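Side-chain contacts in MOG1 protein (Saccharomyces cerevisiae, PDB 1JHS), which acts in the Ran GTPase system for nuclear protein import and poly(A)+ mRNA export, and interacts with the small GTPase Gsp1: residues P19-A24 and E55-D60; V140-N145 and Q173-K178; F76-L81 and I126-I131; I131-F136 and R177-V182; S68-A73 and E95-Q100. The protein carries 1 engineered substitution. All blocks are in the same frame, centred on the assembly; numbering follows the deposited sequence.

Overall arrangement
All five contacts reach one seven-stranded antiparallel sheet. Contacts 1 and 2 have centres 11 Å apart and are joined by backbone bonding of the adjacent strands 56-63 and 138-147. Strand 124-133 comes next: it takes helix 70-83 on one face in contact 3, whereas contact 2 brings helix 163-178 to the other face. The two centres are 10 Å apart. Contact 4 shares Ile131 with contact 3 and Arg177 and Lys178 with contact 2. Contact 5 lies at the edge strand 87-99 and uses the same helix as contact 3. Its centre is 11 Å from that of contact 3 and 24 Å from that of contact 1, across the centre of the chain.

Contact 1: P19-A24 and E55-D60; sequences PGFIDA and ESIIVD
In the antiparallel seven-stranded sheet, edge strand 21-23 and strand 56-63 are separated by strand 34-39, and Phe21 reaches past that intervening strand to Ile57 and Glu55. Phe21 CA and Ser56 CA are still 8.3 Å apart, so the Phe21 side chain spans the gap, meeting side chains and one backbone carbonyl, with no hydrogen bond across. Phe21 CG stands roughly anti to its own carbonyl carbon (chi1 -85°), which carries the ring over toward the other strand. Ile57 CD1 meets the ring obliquely, 3.8 Å from Phe21 CD2, at the end of an extended branch; the two side chains cross at about a right angle. Farther out, Phe21 CE2 is 3.9 Å from Glu55 O. The carboxylate of Glu55 is tilted only 26° from the ring plane, but its polar bonds go elsewhere, OE1 to Asn39 ND2 and OE2 to Arg164. An alanine in place of Phe21 would probably open a gap beside Ile57 CD1 and leave the Glu55 carboxylate without its aromatic neighbour. Leu51 also touches the ring, and helix 163-178 meets Ile57 through Leu171. At the tip of the ring, Phe21 CZ is 3.9 Å from Glu55 OE1.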
# COMPACT_ATOMS: atom_id res chain seq x y z
N PRO A 19 -14.82 3.35 2.92
CA PRO A 19 -16.13 2.93 2.41
C PRO A 19 -16.11 3.02 0.87
O PRO A 19 -15.36 3.82 0.29
CB PRO A 19 -17.09 3.94 3.06
CG PRO A 19 -16.21 5.14 3.41
CD PRO A 19 -14.93 4.49 3.85
N GLY A 20 -16.89 2.18 0.22
CA GLY A 20 -16.92 2.20 -1.23
C GLY A 20 -15.86 1.34 -1.88
O GLY A 20 -15.79 1.27 -3.12
N PHE A 21 -15.02 0.69 -1.07
CA PHE A 21 -13.97 -0.18 -1.60
C PHE A 21 -14.50 -1.61 -1.53
O PHE A 21 -14.98 -2.04 -0.48
CB PHE A 21 -12.68 -0.06 -0.78
CG PHE A 21 -11.79 1.07 -1.19
CD1 PHE A 21 -12.23 2.39 -1.08
CD2 PHE A 21 -10.51 0.83 -1.70
CE1 PHE A 21 -11.40 3.46 -1.45
CE2 PHE A 21 -9.68 1.89 -2.07
CZ PHE A 21 -10.13 3.21 -1.95
N ILE A 22 -14.42 -2.33 -2.63
CA ILE A 22 -14.92 -3.69 -2.68
C ILE A 22 -13.80 -4.71 -2.61
O ILE A 22 -12.68 -4.47 -3.08
CB ILE A 22 -15.73 -3.93 -3.97
CG1 ILE A 22 -16.17 -5.39 -4.06
CG2 ILE A 22 -14.89 -3.60 -5.17
CD1 ILE A 22 -17.06 -5.66 -5.27
N ASP A 23 -14.11 -5.85 -1.99
CA ASP A 23 -13.20 -6.96 -1.85
C ASP A 23 -13.23 -7.64 -3.22
O ASP A 23 -14.26 -8.22 -3.60
CB ASP A 23 -13.71 -7.91 -0.76
CG ASP A 23 -12.87 -9.15 -0.61
OD1 ASP A 23 -12.07 -9.48 -1.52
OD2 ASP A 23 -13.04 -9.82 0.43
N ALA A 24 -12.13 -7.57 -3.97
CA ALA A 24 -12.10 -8.15 -5.29
C ALA A 24 -12.36 -9.66 -5.31
O ALA A 24 -12.83 -10.18 -6.32
CB ALA A 24 -10.78 -7.83 -6.01
N GLU A 55 -8.05 4.19 -6.62
CA GLU A 55 -7.00 3.55 -5.79
C GLU A 55 -7.28 2.05 -5.59
O GLU A 55 -8.41 1.61 -5.70
CB GLU A 55 -6.91 4.20 -4.41
CG GLU A 55 -6.67 5.72 -4.44
CD GLU A 55 -7.97 6.50 -4.53
OE1 GLU A 55 -9.05 5.86 -4.59
OE2 GLU A 55 -7.93 7.74 -4.51
N SER A 56 -6.24 1.28 -5.31
CA SER A 56 -6.41 -0.15 -5.06
C SER A 56 -5.48 -0.50 -3.91
O SER A 56 -4.41 0.12 -3.72
CB SER A 56 -6.09 -0.99 -6.30
OG SER A 56 -4.85 -0.65 -6.87
N ILE A 57 -5.89 -1.48 -3.14
CA ILE A 57 -5.17 -1.91 -1.95
C ILE A 57 -4.87 -3.41 -2.01
O ILE A 57 -5.77 -4.22 -2.25
CB ILE A 57 -6.04 -1.66 -0.68
CG1 ILE A 57 -6.40 -0.16 -0.57
CG2 ILE A 57 -5.30 -2.18 0.58
CD1 ILE A 57 -7.48 0.16 0.54
N ILE A 58 -3.62 -3.78 -1.78
CA ILE A 58 -3.24 -5.19 -1.77
C ILE A 58 -2.52 -5.49 -0.45
O ILE A 58 -1.65 -4.75 -0.05
CB ILE A 58 -2.26 -5.57 -2.90
CG1 ILE A 58 -2.91 -5.42 -4.27
CG2 ILE A 58 -1.82 -7.06 -2.69
CD1 ILE A 58 -1.99 -5.79 -5.41
N VAL A 59 -2.92 -6.56 0.21
CA VAL A 59 -2.26 -6.98 1.45
C VAL A 59 -1.64 -8.28 1.00
O VAL A 59 -2.32 -9.12 0.39
CB VAL A 59 -3.28 -7.24 2.58
CG1 VAL A 59 -2.55 -7.75 3.81
CG2 VAL A 59 -4.03 -5.97 2.92
N ASP A 60 -0.36 -8.48 1.29
CA ASP A 60 0.30 -9.70 0.84
C ASP A 60 1.11 -10.32 1.97
O ASP A 60 1.91 -9.64 2.61
CB ASP A 60 1.22 -9.37 -0.32
CG ASP A 60 1.41 -10.55 -1.26
OD1 ASP A 60 1.08 -11.70 -0.88
OD2 ASP A 60 1.89 -10.31 -2.40

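Contact 2: V140-N145 and Q173-K178; sequences VVISIN and QEMVRK
No ring, amide or carboxylate takes part where Met175 meets Ile142 and Ile144, so there are no faces or edges to assign: the contact consists of methyl groups and one thioether. The sulfur touches both isoleucines, with Met175 SD 4.1 Å from Ile144 CD1 and equally far from Ile142 CG2. Its methyl turns off at the last torsion (chi3 72°) after an extended run through CG, and this bend brings Met175 CE to 4.0 Å from Ile142 CG2. The two isoleucines are residues of strand 138-147 that face helix 163-178, an amphipathic helix laid on one face of an antiparallel sheet in an alpha+beta fold. They are two apart in the strand and so point to the same face, and Met175 crosses both obliquely. The isoleucines use different branches: Ile142 offers its short CG2 methyl, Ile144 the end of its longer, fully extended arm. On the helix, Leu172 also touches both isoleucines, while Met175 itself extends to Ile57 on strand 56-63.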
# COMPACT_ATOMS: atom_id res chain seq x y z
N VAL A 140 4.40 -8.94 6.33
CA VAL A 140 3.14 -8.49 5.70
C VAL A 140 3.43 -7.20 4.93
O VAL A 140 3.91 -6.23 5.52
CB VAL A 140 2.08 -8.17 6.74
CG1 VAL A 140 0.77 -7.74 6.03
CG2 VAL A 140 1.85 -9.40 7.63
N VAL A 141 3.11 -7.17 3.63
CA VAL A 141 3.34 -5.96 2.83
C VAL A 141 1.98 -5.43 2.34
O VAL A 141 1.23 -6.13 1.69
CB VAL A 141 4.29 -6.22 1.63
CG1 VAL A 141 4.49 -4.94 0.80
CG2 VAL A 141 5.67 -6.70 2.15
N ILE A 142 1.68 -4.19 2.71
CA ILE A 142 0.42 -3.57 2.29
C ILE A 142 0.78 -2.51 1.25
O ILE A 142 1.63 -1.65 1.54
CB ILE A 142 -0.30 -2.87 3.47
CG1 ILE A 142 -0.63 -3.89 4.57
CG2 ILE A 142 -1.63 -2.27 2.98
CD1 ILE A 142 -1.51 -3.35 5.74
N SER A 143 0.20 -2.60 0.05
CA SER A 143 0.48 -1.60 -0.99
C SER A 143 -0.81 -0.92 -1.42
O SER A 143 -1.86 -1.56 -1.52
CB SER A 143 1.19 -2.21 -2.22
OG SER A 143 0.59 -3.41 -2.71
N ILE A 144 -0.74 0.39 -1.63
CA ILE A 144 -1.91 1.13 -2.07
C ILE A 144 -1.45 1.91 -3.29
O ILE A 144 -0.58 2.77 -3.19
CB ILE A 144 -2.44 2.11 -0.99
CG1 ILE A 144 -2.76 1.34 0.31
CG2 ILE A 144 -3.72 2.83 -1.53
CD1 ILE A 144 -3.32 2.22 1.49
N ASN A 145 -2.05 1.61 -4.44
CA ASN A 145 -1.69 2.26 -5.70
C ASN A 145 -2.53 3.51 -5.93
O ASN A 145 -3.75 3.48 -5.77
CB ASN A 145 -1.90 1.29 -6.85
CG ASN A 145 -1.18 0.01 -6.63
OD1 ASN A 145 0.06 -0.02 -6.58
ND2 ASN A 145 -1.94 -1.08 -6.46
N GLN A 173 -1.35 4.33 7.19
CA GLN A 173 -0.98 4.28 8.59
C GLN A 173 -2.12 3.73 9.46
O GLN A 173 -1.87 2.98 10.41
CB GLN A 173 -0.50 5.66 9.05
CG GLN A 173 0.87 6.00 8.42
CD GLN A 173 1.67 7.06 9.16
OE1 GLN A 173 1.15 8.14 9.48
NE2 GLN A 173 2.97 6.77 9.41
N GLU A 174 -3.36 4.08 9.13
CA GLU A 174 -4.50 3.55 9.90
C GLU A 174 -4.62 2.03 9.71
O GLU A 174 -4.97 1.32 10.65
CB GLU A 174 -5.82 4.23 9.50
CG GLU A 174 -5.84 5.74 9.83
CD GLU A 174 -7.23 6.36 9.75
OE1 GLU A 174 -7.33 7.60 9.81
OE2 GLU A 174 -8.24 5.60 9.65
N MET A 175 -4.35 1.54 8.50
CA MET A 175 -4.40 0.10 8.25
C MET A 175 -3.35 -0.61 9.10
O MET A 175 -3.59 -1.71 9.63
CB MET A 175 -4.13 -0.19 6.77
CG MET A 175 -5.26 0.30 5.84
SD MET A 175 -4.99 -0.33 4.17
CE MET A 175 -5.39 -2.10 4.39
N VAL A 176 -2.19 0.02 9.24
CA VAL A 176 -1.12 -0.57 10.04
C VAL A 176 -1.48 -0.56 11.52
O VAL A 176 -1.30 -1.57 12.21
CB VAL A 176 0.19 0.20 9.82
CG1 VAL A 176 1.26 -0.21 10.87
CG2 VAL A 176 0.69 -0.08 8.40
N ARG A 177 -1.99 0.57 12.00
CA ARG A 177 -2.35 0.66 13.41
C ARG A 177 -3.51 -0.25 13.78
O ARG A 177 -3.56 -0.74 14.90
CB ARG A 177 -2.68 2.11 13.78
CG ARG A 177 -1.39 2.92 13.92
CD ARG A 177 -1.64 4.18 14.66
NE ARG A 177 -0.41 4.72 15.25
CZ ARG A 177 0.67 4.98 14.56
NH1 ARG A 177 0.66 4.73 13.26
NH2 ARG A 177 1.73 5.55 15.14
N LYS A 178 -4.42 -0.47 12.83
CA LYS A 178 -5.59 -1.33 13.05
C LYS A 178 -5.39 -2.81 12.72
O LYS A 178 -6.27 -3.64 12.97
CB LYS A 178 -6.76 -0.82 12.20
CG LYS A 178 -7.39 0.46 12.71
CD LYS A 178 -8.35 0.16 13.85
CE LYS A 178 -9.18 1.38 14.18
NZ LYS A 178 -10.33 1.00 15.06

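Contact 3: F76-L81 and I126-I131; sequences FHVEDL and IGVALI
Val128, on strand 126-131, meets Val78 and Leu81 of helix 76-81 with every carbon of its side chain. At the base of the fork, Val128 CB lies 4.1 Å from Val78 CG2. The CG1 branch, anti to the backbone N (chi1 -180°), comes closer to the same methyl, with Val128 CG1 to Val78 CG2 at 3.9 Å, and also borders the end of Leu81. The CG2 branch is closest to Leu81, Val128 CG2 standing 3.9 Å from Leu81 CD1; leucine and valine approach tip to tip here, whereas Val78 comes in at a slant. One strand residue thus fits between two helix residues three apart, about a turn of the helix. A second point of contact lies two residues along the strand, where Leu130 CD1 is 3.9 Å from His77 CD2, the two side chains crossing nearly at right angles. The imidazole is held at its far end by a hydrogen bond between NE2 and Asp139 OD2 and has Phe76 CD2 over one face. The axes of the short segments 76-81 and 126-131 pass 9.3 Å apart at 137°, so they run more antiparallel than parallel. Helix 70-83 packs on one face of strand 124-133, with Trp74 NE1 hydrogen-bonded to Val128 O, while Ala129 packs on helix 163-178 from the other face of the sheet.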
# COMPACT_ATOMS: atom_id res chain seq x y z
N PHE A 76 13.68 -3.37 0.70
CA PHE A 76 13.77 -4.59 -0.07
C PHE A 76 12.40 -4.93 -0.66
O PHE A 76 12.29 -5.29 -1.84
CB PHE A 76 14.23 -5.74 0.84
CG PHE A 76 14.21 -7.10 0.17
CD1 PHE A 76 15.31 -7.56 -0.53
CD2 PHE A 76 13.06 -7.89 0.20
CE1 PHE A 76 15.27 -8.79 -1.20
CE2 PHE A 76 13.01 -9.12 -0.47
CZ PHE A 76 14.11 -9.57 -1.17
N HIS A 77 11.35 -4.84 0.17
CA HIS A 77 10.02 -5.17 -0.30
C HIS A 77 9.48 -4.15 -1.27
O HIS A 77 8.70 -4.50 -2.16
CB HIS A 77 9.06 -5.33 0.88
CG HIS A 77 9.29 -6.60 1.64
ND1 HIS A 77 9.07 -7.84 1.08
CD2 HIS A 77 9.74 -6.83 2.89
CE1 HIS A 77 9.38 -8.78 1.96
NE2 HIS A 77 9.80 -8.19 3.07
N VAL A 78 9.89 -2.90 -1.10
CA VAL A 78 9.47 -1.84 -2.03
C VAL A 78 10.09 -2.15 -3.41
O VAL A 78 9.41 -2.05 -4.45
CB VAL A 78 9.96 -0.42 -1.56
CG1 VAL A 78 9.69 0.61 -2.69
CG2 VAL A 78 9.17 0.02 -0.32
N GLU A 79 11.38 -2.50 -3.40
CA GLU A 79 12.10 -2.80 -4.65
C GLU A 79 11.38 -3.91 -5.42
O GLU A 79 11.19 -3.81 -6.64
CB GLU A 79 13.56 -3.20 -4.35
CG GLU A 79 14.42 -3.51 -5.59
CD GLU A 79 14.64 -2.32 -6.52
OE1 GLU A 79 14.58 -1.16 -6.06
OE2 GLU A 79 14.89 -2.54 -7.72
N ASP A 80 10.97 -4.97 -4.73
CA ASP A 80 10.26 -6.06 -5.40
C ASP A 80 8.99 -5.57 -6.10
O ASP A 80 8.64 -6.06 -7.18
CB ASP A 80 9.90 -7.17 -4.42
CG ASP A 80 11.10 -8.01 -4.05
OD1 ASP A 80 12.17 -7.82 -4.64
OD2 ASP A 80 10.97 -8.89 -3.16
N LEU A 81 8.29 -4.63 -5.49
CA LEU A 81 7.07 -4.09 -6.08
C LEU A 81 7.35 -3.15 -7.26
O LEU A 81 6.67 -3.20 -8.29
CB LEU A 81 6.26 -3.31 -5.04
CG LEU A 81 5.52 -4.06 -3.93
CD1 LEU A 81 5.18 -3.06 -2.81
CD2 LEU A 81 4.23 -4.70 -4.48
N ILE A 126 2.90 4.91 -4.74
CA ILE A 126 2.47 3.69 -4.08
C ILE A 126 2.73 3.82 -2.59
O ILE A 126 3.85 4.12 -2.18
CB ILE A 126 3.24 2.44 -4.61
CG1 ILE A 126 3.13 2.33 -6.14
CG2 ILE A 126 2.66 1.16 -3.97
CD1 ILE A 126 4.16 1.38 -6.77
N GLY A 127 1.69 3.64 -1.79
CA GLY A 127 1.91 3.70 -0.36
C GLY A 127 2.36 2.29 -0.01
O GLY A 127 1.74 1.33 -0.45
N VAL A 128 3.43 2.14 0.75
CA VAL A 128 3.86 0.78 1.09
C VAL A 128 4.10 0.66 2.59
O VAL A 128 4.80 1.49 3.17
CB VAL A 128 5.18 0.40 0.38
CG1 VAL A 128 5.59 -1.04 0.76
CG2 VAL A 128 5.01 0.51 -1.13
N ALA A 129 3.52 -0.37 3.21
CA ALA A 129 3.74 -0.59 4.63
C ALA A 129 4.27 -2.00 4.85
O ALA A 129 3.90 -2.92 4.12
CB ALA A 129 2.45 -0.41 5.41
N LEU A 130 5.15 -2.15 5.83
CA LEU A 130 5.70 -3.45 6.18
C LEU A 130 5.33 -3.70 7.63
O LEU A 130 5.51 -2.81 8.46
CB LEU A 130 7.22 -3.44 6.04
CG LEU A 130 7.94 -4.65 6.66
CD1 LEU A 130 7.48 -6.00 6.00
CD2 LEU A 130 9.46 -4.45 6.48
N ILE A 131 4.80 -4.88 7.92
CA ILE A 131 4.45 -5.28 9.28
C ILE A 131 5.17 -6.63 9.42
O ILE A 131 4.79 -7.60 8.77
CB ILE A 131 2.93 -5.49 9.46
CG1 ILE A 131 2.21 -4.16 9.26
CG2 ILE A 131 2.66 -6.02 10.86
CD1 ILE A 131 0.67 -4.25 9.15

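Contact 4: I131-F136 and R177-V182; sequences IRLTQF and RKFHVV
Ile131 and Leu133, alternate residues of an extended strand, lie opposite Phe179 and Val181 with Ile131 CA 8.7 Å from Phe179 CA and Leu133 CA 9.5 Å from Val181 CA, too far for the backbones to pair, and no hydrogen bond crosses between the segments. The side chains close the distance. Ile131 sets its CD1 methyl over one face of the Phe179 ring in a CH-pi contact, 3.9 Å from the ring centroid and 26° off the normal. The methyl is displaced toward the root of the ring, where Ile131 CD1 comes within 3.5 Å of Phe179 CG. With CG anti to the backbone N (chi1 -172°), the Phe179 ring presents this face to the methyl. Leu133 reaches the same ring differently: its CD1 is near the ring plane at the edge, a loose 4.5 Å from Phe179 CE2. That methyl makes a closer contact two residues further on, tip to tip, Leu133 CD1 to Val181 CG2 at 4.0 Å. Just beyond Leu133 the chain turns through a 3-10 segment, closed by a bond from Phe136 N to Leu133 O. Phe187 touches both Leu133 and Val181 and stacks on Phe136. The contact joins the end of strand 124-133 to the chain leaving helix 163-178: Val140 of the adjacent strand packs on Ile131, Leu133 and Phe179, and strand 13-17, which pairs with strand 180-181, brings Ile13 against Phe179.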
# COMPACT_ATOMS: atom_id res chain seq x y z
N ILE A 131 4.80 -4.88 7.92
CA ILE A 131 4.45 -5.28 9.28
C ILE A 131 5.17 -6.63 9.42
O ILE A 131 4.79 -7.60 8.77
CB ILE A 131 2.93 -5.49 9.46
CG1 ILE A 131 2.21 -4.16 9.26
CG2 ILE A 131 2.66 -6.02 10.86
CD1 ILE A 131 0.67 -4.25 9.15
N ARG A 132 6.21 -6.67 10.24
CA ARG A 132 6.97 -7.91 10.40
C ARG A 132 6.39 -8.82 11.47
O ARG A 132 6.37 -8.46 12.65
CB ARG A 132 8.42 -7.55 10.76
CG ARG A 132 9.01 -6.40 9.90
CD ARG A 132 10.54 -6.49 9.84
NE ARG A 132 10.95 -7.55 8.91
CZ ARG A 132 12.22 -7.94 8.74
NH1 ARG A 132 13.20 -7.38 9.43
NH2 ARG A 132 12.49 -8.87 7.82
N LEU A 133 5.88 -9.99 11.07
CA LEU A 133 5.36 -10.97 12.02
C LEU A 133 6.48 -12.00 12.20
O LEU A 133 6.40 -13.14 11.71
CB LEU A 133 4.09 -11.62 11.47
CG LEU A 133 2.95 -10.62 11.23
CD1 LEU A 133 1.73 -11.40 10.74
CD2 LEU A 133 2.60 -9.87 12.54
N THR A 134 7.53 -11.56 12.88
CA THR A 134 8.73 -12.34 13.13
C THR A 134 8.45 -13.73 13.71
O THR A 134 9.07 -14.72 13.31
CB THR A 134 9.65 -11.54 14.06
OG1 THR A 134 9.83 -10.22 13.49
CG2 THR A 134 10.99 -12.21 14.21
N GLN A 135 7.47 -13.78 14.60
CA GLN A 135 7.02 -15.00 15.27
C GLN A 135 6.52 -16.06 14.28
O GLN A 135 6.51 -17.26 14.59
CB GLN A 135 5.89 -14.62 16.23
CG GLN A 135 5.34 -15.76 17.03
CD GLN A 135 4.29 -15.35 18.06
OE1 GLN A 135 3.97 -16.13 18.97
NE2 GLN A 135 3.74 -14.14 17.93
N PHE A 136 6.08 -15.62 13.10
CA PHE A 136 5.55 -16.52 12.08
C PHE A 136 6.33 -16.47 10.77
O PHE A 136 5.83 -16.91 9.74
CB PHE A 136 4.09 -16.20 11.81
CG PHE A 136 3.23 -16.19 13.04
CD1 PHE A 136 2.65 -15.01 13.47
CD2 PHE A 136 3.05 -17.35 13.79
CE1 PHE A 136 1.90 -14.97 14.65
CE2 PHE A 136 2.29 -17.32 14.98
CZ PHE A 136 1.72 -16.13 15.40
N ARG A 177 -1.99 0.57 12.00
CA ARG A 177 -2.35 0.66 13.41
C ARG A 177 -3.51 -0.25 13.78
O ARG A 177 -3.56 -0.74 14.90
CB ARG A 177 -2.68 2.11 13.78
CG ARG A 177 -1.39 2.92 13.92
CD ARG A 177 -1.64 4.18 14.66
NE ARG A 177 -0.41 4.72 15.25
CZ ARG A 177 0.67 4.98 14.56
NH1 ARG A 177 0.66 4.73 13.26
NH2 ARG A 177 1.73 5.55 15.14
N LYS A 178 -4.42 -0.47 12.83
CA LYS A 178 -5.59 -1.33 13.05
C LYS A 178 -5.39 -2.81 12.72
O LYS A 178 -6.27 -3.64 12.97
CB LYS A 178 -6.76 -0.82 12.20
CG LYS A 178 -7.39 0.46 12.71
CD LYS A 178 -8.35 0.16 13.85
CE LYS A 178 -9.18 1.38 14.18
NZ LYS A 178 -10.33 1.00 15.06
N PHE A 179 -4.22 -3.13 12.17
CA PHE A 179 -3.88 -4.49 11.76
C PHE A 179 -3.83 -5.45 12.95
O PHE A 179 -3.09 -5.22 13.91
CB PHE A 179 -2.53 -4.48 11.03
CG PHE A 179 -2.18 -5.80 10.39
CD1 PHE A 179 -2.61 -6.10 9.10
CD2 PHE A 179 -1.46 -6.75 11.10
CE1 PHE A 179 -2.32 -7.37 8.52
CE2 PHE A 179 -1.17 -8.01 10.53
CZ PHE A 179 -1.60 -8.31 9.24
N HIS A 180 -4.60 -6.53 12.89
CA HIS A 180 -4.62 -7.48 13.99
C HIS A 180 -4.74 -8.94 13.56
O HIS A 180 -5.58 -9.29 12.71
CB HIS A 180 -5.79 -7.16 14.95
CG HIS A 180 -5.62 -5.90 15.72
ND1 HIS A 180 -4.52 -5.66 16.53
CD2 HIS A 180 -6.40 -4.79 15.83
CE1 HIS A 180 -4.65 -4.47 17.10
NE2 HIS A 180 -5.78 -3.92 16.69
N VAL A 181 -3.90 -9.79 14.14
CA VAL A 181 -3.97 -11.21 13.82
C VAL A 181 -4.98 -11.78 14.82
O VAL A 181 -4.77 -11.71 16.04
CB VAL A 181 -2.60 -11.93 13.98
CG1 VAL A 181 -2.76 -13.40 13.60
CG2 VAL A 181 -1.55 -11.27 13.06
N VAL A 182 -6.08 -12.29 14.30
CA VAL A 182 -7.15 -12.86 15.11
C VAL A 182 -6.95 -14.35 15.35
O VAL A 182 -7.14 -14.84 16.46
CB VAL A 182 -8.52 -12.65 14.42
CG1 VAL A 182 -9.62 -13.41 15.16
CG2 VAL A 182 -8.85 -11.16 14.37

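Contact 5: S68-A73 and E95-Q100; sequences SDLKEA and EDTVQQ
Lys71 and Glu95 form a salt bridge across the contact, with Lys71 NZ donating to Glu95 OE1 at 2.7 Å. The oxygen accepts through its syn lone pair, on the side of OE2, and the two chains cross at about a right angle. A water closes the arrangement into a ring, accepting from Lys71 NZ and donating to Glu95 OE2, so both carboxylate oxygens are engaged. The lysine is extended all the way to its tip; Glu95 CG takes the crowded position between backbone N and carbonyl carbon (chi1 62°), from which an extended chain reaches out to it. A valine in place of Glu95 would probably leave the Lys71 ammonium without its charge partner and the water without an acceptor. Beside it Leu70 CD2 packs 3.9 Å from Thr97 CG2 and 3.7 Å from the backbone Gln99 O. In the next shell, Asp69 is the N-cap of the helix that presents Leu70 and Lys71: Glu72 N donates to Asp69 OD1 at 3.0 Å, meeting OD1 on its anti side, 32° out of the carboxylate plane. Across the contact, Val98 and Gln99 form a classic beta bulge opposite Lys103. The contact sets the first turn of helix 70-83 against edge strand 87-99; Phe104 of strand 103-113 touches Leu70, Glu95 and Thr97, and Leu70 extends further to Leu130 and Arg132 on strand 124-133.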
# COMPACT_ATOMS: atom_id res chain seq x y z
N SER A 68 17.82 -7.71 8.94
CA SER A 68 17.46 -7.37 10.32
C SER A 68 16.86 -5.99 10.54
O SER A 68 15.92 -5.83 11.35
CB SER A 68 18.68 -7.48 11.24
OG SER A 68 19.04 -8.84 11.41
N ASP A 69 17.44 -5.00 9.88
CA ASP A 69 17.00 -3.62 10.02
C ASP A 69 15.62 -3.44 9.39
O ASP A 69 15.40 -3.82 8.23
CB ASP A 69 18.01 -2.68 9.36
CG ASP A 69 17.62 -1.23 9.50
OD1 ASP A 69 17.30 -0.61 8.46
OD2 ASP A 69 17.61 -0.70 10.64
N LEU A 70 14.71 -2.85 10.16
CA LEU A 70 13.35 -2.64 9.69
C LEU A 70 13.28 -1.86 8.38
O LEU A 70 12.64 -2.32 7.43
CB LEU A 70 12.53 -1.92 10.78
CG LEU A 70 11.11 -1.48 10.40
CD1 LEU A 70 10.22 -2.71 10.11
CD2 LEU A 70 10.54 -0.66 11.55
N LYS A 71 13.90 -0.68 8.32
CA LYS A 71 13.86 0.13 7.10
C LYS A 71 14.48 -0.59 5.90
O LYS A 71 14.01 -0.48 4.77
CB LYS A 71 14.57 1.48 7.31
CG LYS A 71 14.68 2.28 6.01
CD LYS A 71 15.02 3.73 6.23
CE LYS A 71 15.05 4.49 4.91
NZ LYS A 71 15.50 5.91 5.14
N GLU A 72 15.57 -1.32 6.14
CA GLU A 72 16.21 -2.06 5.06
C GLU A 72 15.28 -3.15 4.53
O GLU A 72 15.21 -3.38 3.31
CB GLU A 72 17.53 -2.68 5.55
CG GLU A 72 18.74 -1.84 5.26
CD GLU A 72 20.01 -2.43 5.86
OE1 GLU A 72 20.16 -3.68 5.88
OE2 GLU A 72 20.86 -1.63 6.32
N ALA A 73 14.55 -3.82 5.43
CA ALA A 73 13.61 -4.86 5.01
C ALA A 73 12.50 -4.20 4.17
O ALA A 73 12.05 -4.74 3.16
CB ALA A 73 13.00 -5.55 6.23
N GLU A 95 8.13 8.82 4.87
CA GLU A 95 8.52 7.57 5.52
C GLU A 95 8.51 7.69 7.03
O GLU A 95 8.81 8.75 7.58
CB GLU A 95 9.90 7.11 5.05
CG GLU A 95 11.05 8.06 5.38
CD GLU A 95 12.40 7.53 4.92
OE1 GLU A 95 13.05 6.79 5.69
OE2 GLU A 95 12.80 7.83 3.77
N ASP A 96 8.15 6.61 7.70
CA ASP A 96 8.10 6.61 9.16
C ASP A 96 8.26 5.21 9.77
O ASP A 96 7.77 4.22 9.23
CB ASP A 96 6.76 7.13 9.67
CG ASP A 96 6.51 8.60 9.34
OD1 ASP A 96 5.76 8.89 8.38
OD2 ASP A 96 7.06 9.47 10.06
N THR A 97 8.94 5.16 10.90
CA THR A 97 9.02 3.92 11.65
C THR A 97 7.80 4.10 12.56
O THR A 97 7.79 5.00 13.43
CB THR A 97 10.27 3.83 12.53
OG1 THR A 97 11.40 3.52 11.69
CG2 THR A 97 10.12 2.69 13.52
N VAL A 98 6.78 3.28 12.36
CA VAL A 98 5.56 3.37 13.16
C VAL A 98 5.77 2.63 14.50
O VAL A 98 5.29 3.06 15.54
CB VAL A 98 4.38 2.78 12.39
CG1 VAL A 98 3.20 2.59 13.33
CG2 VAL A 98 4.00 3.72 11.23
N GLN A 99 6.51 1.53 14.45
CA GLN A 99 6.81 0.77 15.67
C GLN A 99 8.17 0.13 15.49
O GLN A 99 8.37 -0.66 14.56
CB GLN A 99 5.74 -0.29 15.94
CG GLN A 99 5.85 -0.90 17.35
CD GLN A 99 4.68 -1.80 17.70
OE1 GLN A 99 4.61 -2.95 17.25
NE2 GLN A 99 3.73 -1.28 18.48
N GLN A 100 9.11 0.48 16.36
CA GLN A 100 10.46 -0.05 16.24
C GLN A 100 10.44 -1.56 16.12
O GLN A 100 9.71 -2.26 16.83
CB GLN A 100 11.34 0.39 17.42
CG GLN A 100 11.61 1.91 17.45
CD GLN A 100 12.41 2.42 16.24
OE1 GLN A 100 13.30 1.72 15.74
NE2 GLN A 100 12.12 3.64 15.80
O HOH W 1 14.51 6.78 2.32